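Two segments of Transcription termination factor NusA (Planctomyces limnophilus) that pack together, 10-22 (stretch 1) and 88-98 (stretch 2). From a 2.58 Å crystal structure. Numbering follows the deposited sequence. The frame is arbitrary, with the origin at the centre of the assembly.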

# COMPACT_ATOMS: atom_id res chain seq x y z
N ARG A 10 -5.28 16.50 42.73
CA ARG A 10 -4.05 17.29 42.73
C ARG A 10 -3.07 16.74 41.69
O ARG A 10 -2.33 17.49 41.06
CB ARG A 10 -3.40 17.28 44.11
CG ARG A 10 -4.35 17.66 45.24
CD ARG A 10 -3.70 17.43 46.60
NE ARG A 10 -4.63 17.67 47.70
CZ ARG A 10 -4.79 18.85 48.30
NH1 ARG A 10 -4.08 19.90 47.91
NH2 ARG A 10 -5.66 18.97 49.30
N ILE A 11 -3.08 15.42 41.53
CA ILE A 11 -2.16 14.75 40.62
C ILE A 11 -2.58 14.89 39.16
O ILE A 11 -1.77 15.22 38.30
CB ILE A 11 -2.04 13.25 40.96
CG1 ILE A 11 -1.63 13.07 42.42
CG2 ILE A 11 -1.04 12.57 40.03
CD1 ILE A 11 -1.48 11.62 42.83
N VAL A 12 -3.87 14.66 38.89
CA VAL A 12 -4.37 14.69 37.52
C VAL A 12 -4.28 16.09 36.92
O VAL A 12 -4.17 16.24 35.70
CB VAL A 12 -5.83 14.18 37.43
CG1 VAL A 12 -5.91 12.73 37.88
CG2 VAL A 12 -6.76 15.05 38.27
N ASP A 13 -4.34 17.11 37.77
CA ASP A 13 -4.20 18.48 37.32
C ASP A 13 -2.73 18.84 37.12
O ASP A 13 -2.38 19.60 36.21
CB ASP A 13 -4.85 19.45 38.31
CG ASP A 13 -4.79 20.89 37.85
OD1 ASP A 13 -5.68 21.31 37.08
OD2 ASP A 13 -3.85 21.61 38.25
N SER A 14 -1.88 18.28 37.96
CA SER A 14 -0.44 18.54 37.90
C SER A 14 0.17 17.97 36.62
O SER A 14 0.99 18.62 35.98
CB SER A 14 0.26 17.94 39.12
OG SER A 14 1.66 18.16 39.06
N ILE A 15 -0.24 16.76 36.26
CA ILE A 15 0.25 16.11 35.05
C ILE A 15 -0.33 16.79 33.81
O ILE A 15 0.38 17.03 32.83
CB ILE A 15 -0.09 14.60 35.04
CG1 ILE A 15 1.00 13.80 35.75
CG2 ILE A 15 -0.24 14.08 33.61
CD1 ILE A 15 1.04 13.99 37.25
N HIS A 16 -1.62 17.12 33.86
CA HIS A 16 -2.30 17.79 32.76
C HIS A 16 -1.67 19.15 32.45
O HIS A 16 -1.59 19.57 31.30
CB HIS A 16 -3.79 17.96 33.07
CG HIS A 16 -4.52 18.80 32.08
ND1 HIS A 16 -4.55 18.51 30.73
CD2 HIS A 16 -5.26 19.93 32.23
CE1 HIS A 16 -5.28 19.42 30.10
NE2 HIS A 16 -5.72 20.29 30.99
N ARG A 17 -1.21 19.83 33.50
CA ARG A 17 -0.57 21.13 33.35
C ARG A 17 0.88 20.99 32.89
O ARG A 17 1.39 21.84 32.16
CB ARG A 17 -0.63 21.91 34.67
CG ARG A 17 -0.13 23.34 34.57
CD ARG A 17 -0.57 24.16 35.78
NE ARG A 17 -0.02 23.65 37.03
CZ ARG A 17 1.00 24.20 37.68
NH1 ARG A 17 1.58 25.29 37.19
NH2 ARG A 17 1.43 23.67 38.81
N ASP A 18 1.52 19.90 33.31
CA ASP A 18 2.92 19.66 32.97
C ASP A 18 3.08 18.97 31.62
O ASP A 18 3.63 19.54 30.68
CB ASP A 18 3.60 18.83 34.06
N LYS A 19 2.58 17.74 31.53
CA LYS A 19 2.74 16.92 30.32
C LYS A 19 1.83 17.37 29.18
O LYS A 19 1.93 16.87 28.06
CB LYS A 19 2.48 15.45 30.64
N SER A 20 0.93 18.31 29.48
CA SER A 20 0.01 18.88 28.49
C SER A 20 -0.85 17.83 27.79
O SER A 20 -0.91 17.78 26.56
CB SER A 20 0.79 19.69 27.45
OG SER A 20 1.44 20.80 28.04
N ILE A 21 -1.50 16.98 28.58
CA ILE A 21 -2.45 16.01 28.06
C ILE A 21 -3.76 16.09 28.85
O ILE A 21 -3.74 16.39 30.04
CB ILE A 21 -1.89 14.58 28.11
CG1 ILE A 21 -1.31 14.28 29.49
CG2 ILE A 21 -0.83 14.38 27.03
CD1 ILE A 21 -0.59 12.95 29.57
N ASP A 22 -4.88 15.81 28.18
CA ASP A 22 -6.19 16.02 28.79
C ASP A 22 -6.43 15.10 29.98
O ASP A 22 -5.83 14.03 30.09
CB ASP A 22 -7.29 15.82 27.74
CG ASP A 22 -7.24 14.46 27.08
OD1 ASP A 22 -7.92 13.53 27.57
OD2 ASP A 22 -6.51 14.32 26.07
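Stretch 2 88-98: VMIQKIREAER

The centre of the contact is aliphatic and is built around I93, whose CA-to-CB bond points toward stretch 1. Its CG2 lies 3.6 Å from CD1 of I21, and its CD1 lies 4.2 Å from CG2 of I15, so I93 touches both the helix of stretch 1 and the loop that follows it. I15 also meets I90, CG1 to CD1 at 3.8 Å; the CA-to-CB bond of I90 points sideways, and the m, m rotamer brings the end of the chain nearer. Further along, CE of the selenomethionine M89 reaches CG2 of I11 at 3.7 Å.

Stretch 2 is helical throughout, with i to i+4 backbone hydrogen bonds such as I93 N to M89 O (2.9 Å). The N-to-C directions of the two helices differ by 65° (signed crossing angle -65°), and the axes come to 12.6 Å at closest approach, a gap the side chains span. Past helix 10-18, S20 adopts positive phi and I21 is extended (-131/148); its CA-to-CB bond points toward stretch 2.

At the polar edge, I21 CD1 lies over one face of the R94 guanidinium, while K19 CB is 3.5 Å from R94 NH2. R94 NH1 is salt-bridged to E97 OE1 at 2.8 Å, and E97 OE2 sits 3.4 Å from I21 CG2. No hydrogen bond joins the stretches among the modelled atoms.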

# COMPACT_ATOMS: atom_id res chain seq x y z
N VAL A 88 6.44 5.50 37.30
CA VAL A 88 5.73 4.28 36.93
C VAL A 88 4.29 4.61 36.56
O VAL A 88 3.72 4.01 35.64
CB VAL A 88 5.74 3.24 38.06
CG1 VAL A 88 5.18 1.92 37.58
CG2 VAL A 88 7.16 3.06 38.60
N MSE A 89 3.71 5.56 37.27
CA MSE A 89 2.35 6.01 37.00
C MSE A 89 2.27 6.72 35.66
O MSE A 89 1.31 6.55 34.91
CB MSE A 89 1.86 6.94 38.12
CG MSE A 89 0.50 7.57 37.87
SE MSE A 89 -0.03 8.76 39.30
CE MSE A 89 1.51 9.96 39.29
N ILE A 90 3.30 7.51 35.35
CA ILE A 90 3.38 8.23 34.08
C ILE A 90 3.49 7.24 32.93
O ILE A 90 2.99 7.49 31.83
CB ILE A 90 4.57 9.20 34.05
CG1 ILE A 90 4.62 10.03 35.34
CG2 ILE A 90 4.50 10.11 32.83
CD1 ILE A 90 3.41 10.91 35.54
N GLN A 91 4.14 6.11 33.18
CA GLN A 91 4.26 5.05 32.19
C GLN A 91 2.88 4.48 31.86
O GLN A 91 2.62 4.07 30.73
CB GLN A 91 5.20 3.95 32.68
CG GLN A 91 5.43 2.84 31.67
CD GLN A 91 6.48 1.84 32.13
OE1 GLN A 91 7.15 2.05 33.14
NE2 GLN A 91 6.61 0.74 31.40
N LYS A 92 2.01 4.45 32.86
CA LYS A 92 0.63 4.02 32.66
C LYS A 92 -0.18 5.09 31.94
O LYS A 92 -1.05 4.78 31.12
CB LYS A 92 -0.03 3.68 34.00
CG LYS A 92 0.37 2.32 34.57
CD LYS A 92 -0.21 1.19 33.75
CE LYS A 92 0.08 -0.16 34.38
NZ LYS A 92 -0.56 -1.28 33.64
N ILE A 93 0.10 6.35 32.25
CA ILE A 93 -0.58 7.47 31.62
C ILE A 93 -0.19 7.59 30.15
O ILE A 93 -1.05 7.78 29.28
CB ILE A 93 -0.28 8.80 32.34
CG1 ILE A 93 -0.76 8.75 33.79
CG2 ILE A 93 -0.93 9.96 31.61
CD1 ILE A 93 -0.52 10.03 34.56
N ARG A 94 1.10 7.46 29.87
CA ARG A 94 1.60 7.47 28.50
C ARG A 94 1.08 6.26 27.73
O ARG A 94 0.86 6.33 26.52
CB ARG A 94 3.13 7.49 28.47
CG ARG A 94 3.74 8.81 28.93
CD ARG A 94 3.33 9.96 28.03
NE ARG A 94 3.92 11.23 28.45
CZ ARG A 94 3.67 12.39 27.86
NH1 ARG A 94 2.85 12.46 26.83
NH2 ARG A 94 4.25 13.50 28.31
N GLU A 95 0.88 5.16 28.44
CA GLU A 95 0.33 3.95 27.85
C GLU A 95 -1.13 4.16 27.48
O GLU A 95 -1.60 3.65 26.46
CB GLU A 95 0.48 2.77 28.81
CG GLU A 95 0.27 1.40 28.18
CD GLU A 95 0.79 0.28 29.06
OE1 GLU A 95 1.32 0.57 30.15
OE2 GLU A 95 0.66 -0.90 28.65
N ALA A 96 -1.83 4.94 28.30
CA ALA A 96 -3.22 5.28 28.04
C ALA A 96 -3.32 6.24 26.86
O ALA A 96 -4.21 6.11 26.02
CB ALA A 96 -3.86 5.90 29.27
N GLU A 97 -2.40 7.20 26.80
CA GLU A 97 -2.34 8.16 25.70
C GLU A 97 -2.09 7.45 24.38
O GLU A 97 -2.71 7.76 23.36
CB GLU A 97 -1.26 9.20 25.96
CG GLU A 97 -1.15 10.27 24.88
CD GLU A 97 0.08 11.15 25.05
OE1 GLU A 97 1.05 10.69 25.68
OE2 GLU A 97 0.07 12.29 24.54
N ARG A 98 -1.16 6.49 24.40
CA ARG A 98 -0.83 5.72 23.21
C ARG A 98 -2.03 4.90 22.73
O ARG A 98 -2.29 4.80 21.53
CB ARG A 98 0.37 4.81 23.49
CG ARG A 98 0.61 3.71 22.47
CD ARG A 98 0.18 2.36 23.00
NE ARG A 98 1.15 1.82 23.95
CZ ARG A 98 0.97 0.71 24.65
NH1 ARG A 98 -0.15 0.01 24.52
NH2 ARG A 98 1.91 0.29 25.49